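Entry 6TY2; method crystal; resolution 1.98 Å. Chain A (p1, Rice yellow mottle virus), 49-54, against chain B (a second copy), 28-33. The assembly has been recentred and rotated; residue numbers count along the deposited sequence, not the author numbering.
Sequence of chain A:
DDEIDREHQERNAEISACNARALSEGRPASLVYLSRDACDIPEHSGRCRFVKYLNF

Chain A (49-54) RFVKYL
Chain B (28-33) PASLVY

The contact between these two copies of p1 is a small one, burying 249 Å² over both sides, in which a fully extended lysine of chain A is held by backbone carbonyls of chain B and flanked by the edge of Phe A50 near a carbonyl and by one apolar contact, between Tyr A53 and Val B32. Neither stretch forms a regular helix or strand, and the touching parts run in nearly the same direction, 15° apart, with Lys A52 CA 7.3 Å from Ser B30 CA; at this spacing side chains must bridge the gap.

Chain A is extended through Phe A50 (phi/psi -83/116) and Val A51 (-121/91), then enters a type I turn from Val A51 to Leu A54, with Lys A52 at -61/-36 and Tyr A53 at -114/34, closed by Leu A54 N to Val A51 O at 3.1 Å. Lys A52 points toward chain B from the turn, all four chi angles t, so its ammonium group reaches the opposing backbone. There Lys A52 NZ donates to Ala B29 O at 2.8 Å and to Leu B31 O at 2.6 Å. Between these residues Ser B30 (-100/-5) departs from the more extended conformations of Ala B29 (-96/89) and Leu B31 (-76/147), and both carbonyls converge on the one amine. Ser B30 (chi1 p) and Leu B31 (m, p) direct their CA-to-CB bonds away, so the lysine meets main chain here: Lys A52 CE lies 3.6 Å from Ser B30 C.

Phe A50 (chi1 t, chi2 48°) also points toward chain B, its ring edge approaching Ala B29 O, 4.4 Å from Phe A50 CE2. Tyr A53 (chi1 m, chi2 -80°) starts sideways, but its end comes nearer: Tyr A53 CE1 packs 3.8 Å from Val B32 CG1 (chi1 m). Its hydroxyl is linked to chain B through a water, 2.7 Å from Tyr A53 OH, that accepts from Tyr B33 N at 2.9 Å.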

# COMPACT_ATOMS: atom_id res chain seq x y z
N ARG A 49 -1.16 5.73 -14.28
CA ARG A 49 -2.33 6.22 -13.55
C ARG A 49 -2.29 5.64 -12.16
O ARG A 49 -2.44 4.44 -11.98
CB ARG A 49 -3.62 5.83 -14.23
CG ARG A 49 -4.85 6.43 -13.57
CD ARG A 49 -6.09 6.18 -14.40
NE ARG A 49 -7.26 6.82 -13.83
CZ ARG A 49 -8.45 6.86 -14.42
NH1 ARG A 49 -8.62 6.29 -15.62
NH2 ARG A 49 -9.46 7.46 -13.83
N PHE A 50 -2.09 6.50 -11.17
CA PHE A 50 -1.90 6.03 -9.81
C PHE A 50 -3.25 5.76 -9.16
O PHE A 50 -4.07 6.66 -8.98
CB PHE A 50 -1.09 7.03 -9.00
CG PHE A 50 -0.76 6.58 -7.61
CD1 PHE A 50 -0.24 5.33 -7.37
CD2 PHE A 50 -0.95 7.44 -6.53
CE1 PHE A 50 0.07 4.91 -6.09
CE2 PHE A 50 -0.64 7.04 -5.25
CZ PHE A 50 -0.13 5.77 -5.03
N VAL A 51 -3.46 4.49 -8.84
CA VAL A 51 -4.67 4.00 -8.23
C VAL A 51 -4.24 3.38 -6.92
O VAL A 51 -3.88 2.20 -6.88
CB VAL A 51 -5.39 2.99 -9.13
CG1 VAL A 51 -6.64 2.44 -8.45
CG2 VAL A 51 -5.72 3.66 -10.46
N LYS A 52 -4.25 4.20 -5.87
CA LYS A 52 -3.47 3.93 -4.67
C LYS A 52 -3.86 2.63 -3.96
O LYS A 52 -3.01 1.94 -3.40
CB LYS A 52 -3.62 5.10 -3.71
CG LYS A 52 -2.80 4.98 -2.45
CD LYS A 52 -3.09 6.15 -1.53
CE LYS A 52 -2.28 6.13 -0.27
NZ LYS A 52 -2.58 7.37 0.52
N TYR A 53 -5.15 2.32 -3.99
CA TYR A 53 -5.67 1.18 -3.26
C TYR A 53 -6.19 0.11 -4.20
O TYR A 53 -7.15 -0.61 -3.91
CB TYR A 53 -6.76 1.65 -2.31
CG TYR A 53 -6.23 2.51 -1.18
CD1 TYR A 53 -5.63 1.94 -0.08
CD2 TYR A 53 -6.33 3.90 -1.24
CE1 TYR A 53 -5.16 2.70 0.95
CE2 TYR A 53 -5.86 4.69 -0.19
CZ TYR A 53 -5.27 4.07 0.90
OH TYR A 53 -4.79 4.80 1.95
N LEU A 54 -5.52 0.00 -5.34
CA LEU A 54 -5.82 -1.00 -6.35
C LEU A 54 -5.89 -2.38 -5.72
O LEU A 54 -6.75 -3.18 -6.07
CB LEU A 54 -4.76 -0.96 -7.45
CG LEU A 54 -4.86 -1.83 -8.70
CD1 LEU A 54 -6.03 -1.41 -9.57
CD2 LEU A 54 -3.56 -1.74 -9.49
N PRO B 28 3.26 12.54 -4.58
CA PRO B 28 2.25 11.50 -4.36
C PRO B 28 1.91 11.36 -2.87
O PRO B 28 2.77 11.50 -1.99
CB PRO B 28 2.93 10.22 -4.89
CG PRO B 28 4.05 10.71 -5.77
CD PRO B 28 4.50 12.00 -5.17
N ALA B 29 0.63 11.12 -2.60
CA ALA B 29 0.17 10.92 -1.25
C ALA B 29 0.10 9.42 -0.99
O ALA B 29 -0.93 8.80 -1.23
CB ALA B 29 -1.19 11.57 -1.05
N SER B 30 1.20 8.85 -0.52
CA SER B 30 1.35 7.40 -0.47
C SER B 30 1.08 6.75 0.89
O SER B 30 1.09 5.53 0.99
CB SER B 30 2.76 7.03 -0.94
OG SER B 30 3.72 7.87 -0.31
N LEU B 31 0.83 7.55 1.92
CA LEU B 31 0.68 6.98 3.26
C LEU B 31 -0.67 6.30 3.44
O LEU B 31 -1.67 6.73 2.86
CB LEU B 31 0.86 8.05 4.34
CG LEU B 31 2.27 8.56 4.66
CD1 LEU B 31 2.84 9.34 3.49
CD2 LEU B 31 2.24 9.46 5.88
N VAL B 32 -0.70 5.24 4.25
CA VAL B 32 -1.94 4.52 4.51
C VAL B 32 -2.25 4.49 6.01
O VAL B 32 -1.34 4.60 6.85
CB VAL B 32 -1.89 3.08 3.97
CG1 VAL B 32 -1.65 3.11 2.47
CG2 VAL B 32 -0.80 2.27 4.67
N TYR B 33 -3.53 4.36 6.34
CA TYR B 33 -3.95 4.26 7.74
C TYR B 33 -3.45 2.99 8.38
O TYR B 33 -3.23 1.98 7.71
CB TYR B 33 -5.48 4.33 7.86
CG TYR B 33 -6.07 5.72 7.66
CD1 TYR B 33 -5.26 6.84 7.62
CD2 TYR B 33 -7.44 5.89 7.51
CE1 TYR B 33 -5.80 8.10 7.44
CE2 TYR B 33 -7.99 7.14 7.33
CZ TYR B 33 -7.16 8.25 7.30
OH TYR B 33 -7.71 9.49 7.11
O HOH W 1 -5.66 4.10 4.36